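PDB 2A1V: uncharacterized protein from Deinococcus radiodurans, which is of unknown function but belongs to the YjbR family, here an antiparallel sheet packed with helices. Local coordinates for residues Q54-L59 against T92-G97. Sequence-based numbering, arbitrary orientation.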
loop_
_atom_site.group_PDB
_atom_site.type_symbol
_atom_site.label_atom_id
_atom_site.label_comp_id
_atom_site.label_asym_id
_atom_site.label_seq_id
_atom_site.Cartn_x
_atom_site.Cartn_y
_atom_site.Cartn_z
ATOM N N GLN A 54 12.574 1.779 11.295
ATOM C CA GLN A 54 12.889 3.159 10.893
ATOM C C GLN A 54 11.836 4.181 11.368
ATOM O O GLN A 54 10.610 3.988 11.197
ATOM C CB GLN A 54 12.964 3.260 9.374
ATOM C CG GLN A 54 14.029 2.436 8.697
ATOM C CD GLN A 54 14.070 2.652 7.164
ATOM O OE1 GLN A 54 13.049 2.481 6.440
ATOM N NE2 GLN A 54 15.266 3.002 6.664
ATOM N N ASP A 55 12.322 5.283 11.919
ATOM C CA ASP A 55 11.490 6.422 12.304
ATOM C C ASP A 55 12.089 7.675 11.639
ATOM O O ASP A 55 13.208 8.023 11.931
ATOM C CB ASP A 55 11.506 6.505 13.827
ATOM C CG ASP A 55 10.662 7.640 14.403
ATOM O OD1 ASP A 55 9.931 8.385 13.698
ATOM O OD2 ASP A 55 10.783 7.805 15.639
ATOM N N PRO A 56 11.372 8.325 10.715
ATOM C CA PRO A 56 10.019 7.996 10.270
ATOM C C PRO A 56 9.984 6.745 9.366
ATOM O O PRO A 56 10.998 6.350 8.686
ATOM C CB PRO A 56 9.565 9.269 9.504
ATOM C CG PRO A 56 10.800 9.798 8.930
ATOM C CD PRO A 56 11.882 9.517 10.019
ATOM N N LEU A 57 8.825 6.112 9.390
ATOM C CA LEU A 57 8.601 4.992 8.532
ATOM C C LEU A 57 8.711 5.417 7.060
ATOM O O LEU A 57 8.495 6.583 6.679
ATOM C CB LEU A 57 7.223 4.381 8.823
ATOM C CG LEU A 57 6.957 3.698 10.166
ATOM C CD1 LEU A 57 5.443 3.258 10.237
ATOM C CD2 LEU A 57 7.825 2.452 10.402
ATOM N N ARG A 58 9.070 4.438 6.237
ATOM C CA ARG A 58 8.960 4.566 4.796
ATOM C C ARG A 58 8.041 3.492 4.249
ATOM O O ARG A 58 8.232 2.296 4.482
ATOM C CB ARG A 58 10.339 4.509 4.114
ATOM C CG ARG A 58 11.347 5.315 4.890
ATOM C CD ARG A 58 12.262 6.115 4.018
ATOM N NE ARG A 58 12.775 7.238 4.813
ATOM C CZ ARG A 58 13.428 8.264 4.296
ATOM N NH1 ARG A 58 13.681 8.311 2.982
ATOM N NH2 ARG A 58 13.871 9.225 5.113
ATOM N N LEU A 59 7.031 3.972 3.525
ATOM C CA LEU A 59 5.989 3.156 3.040
ATOM C C LEU A 59 6.122 2.985 1.518
ATOM O O LEU A 59 6.021 3.952 0.747
ATOM C CB LEU A 59 4.643 3.785 3.422
ATOM C CG LEU A 59 3.439 2.974 2.941
ATOM C CD1 LEU A 59 3.461 1.601 3.556
ATOM C CD2 LEU A 59 2.101 3.702 3.198
ATOM N N THR A 92 8.107 4.873 -2.823
ATOM C CA THR A 92 8.344 4.791 -1.370
ATOM C C THR A 92 8.071 6.208 -0.811
ATOM O O THR A 92 8.609 7.198 -1.298
ATOM C CB THR A 92 9.831 4.232 -1.065
ATOM O OG1 THR A 92 9.921 2.875 -1.498
ATOM C CG2 THR A 92 10.200 4.306 0.418
ATOM N N VAL A 93 7.147 6.278 0.133
ATOM C CA VAL A 93 6.689 7.509 0.769
ATOM C C VAL A 93 7.166 7.571 2.209
ATOM O O VAL A 93 6.930 6.613 3.007
ATOM C CB VAL A 93 5.150 7.596 0.818
ATOM C CG1 VAL A 93 4.729 8.952 1.267
ATOM C CG2 VAL A 93 4.584 7.318 -0.528
ATOM N N THR A 94 7.821 8.690 2.547
ATOM C CA THR A 94 8.229 8.923 3.929
ATOM C C THR A 94 7.024 9.333 4.765
ATOM O O THR A 94 6.341 10.309 4.442
ATOM C CB THR A 94 9.344 10.002 3.978
ATOM O OG1 THR A 94 10.324 9.696 2.983
ATOM C CG2 THR A 94 10.027 10.056 5.355
ATOM N N LEU A 95 6.727 8.587 5.819
ATOM C CA LEU A 95 5.584 8.907 6.681
ATOM C C LEU A 95 5.959 9.866 7.836
ATOM O O LEU A 95 5.968 9.517 9.042
ATOM C CB LEU A 95 4.968 7.624 7.224
ATOM C CG LEU A 95 4.539 6.568 6.203
ATOM C CD1 LEU A 95 3.875 5.452 6.998
ATOM C CD2 LEU A 95 3.616 7.114 5.125
ATOM N N ASP A 96 6.260 11.090 7.446
ATOM C CA ASP A 96 6.676 12.143 8.385
ATOM C C ASP A 96 5.694 13.280 8.439
ATOM O O ASP A 96 6.014 14.313 9.005
ATOM C CB ASP A 96 8.057 12.675 8.013
ATOM C CG ASP A 96 8.136 13.215 6.622
ATOM O OD1 ASP A 96 7.112 13.230 5.888
ATOM O OD2 ASP A 96 9.251 13.625 6.241
ATOM N N GLY A 97 4.518 13.125 7.843
ATOM C CA GLY A 97 3.525 14.170 7.917
ATOM C C GLY A 97 3.566 15.182 6.787
ATOM O O GLY A 97 2.717 16.073 6.732
HETATM O O HOH W 1 6.532 7.405 10.590
#
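Leu59 and Val93 form a hydrogen-bonded antiparallel pair between strands 58-62 and 90-94, inner neighbours in the antiparallel sheet of the YjbR domain, with Leu59 N to Val93 O and Val93 N to Leu59 O both 2.7 Å and nearly straight. Arg58 and Thr94 make the adjoining non-hydrogen-bonded pair, and Leu95 N reaches Leu57 O at 2.8 Å. Past this bond one water joins the two chains, accepting from Leu57 N and donating to Leu95 O; Leu95 centres an inverse gamma turn. On the Leu59 and Val93 face, the Leu95 side chain reaches across to Leu59 and Leu57, CD2 lying 3.9 Å from Leu59 CB and CD1 4.0 Å from Leu57 CB. Helices 10-17 and 101-119 pack here too, Leu13 and Leu104 both touching Leu95. An alanine at Leu95 would lose the CD1 and CD2 contacts and would probably open a gap between Leu57, Leu59 and these two helices. On the Arg58 and Thr94 face, Thr92 CG2 packs on Arg58 CB, while Thr92 OG1 is hydrogen-bonded to Ser60 OG. Pro56, after a cis peptide bond, sets CG 3.7 Å from Thr94 CG2. The Arg58 chain bends at chi2 (-139°) and runs beside Thr94, whose OG1 sits over the centre of one guanidinium face, 3.6 Å from NH1.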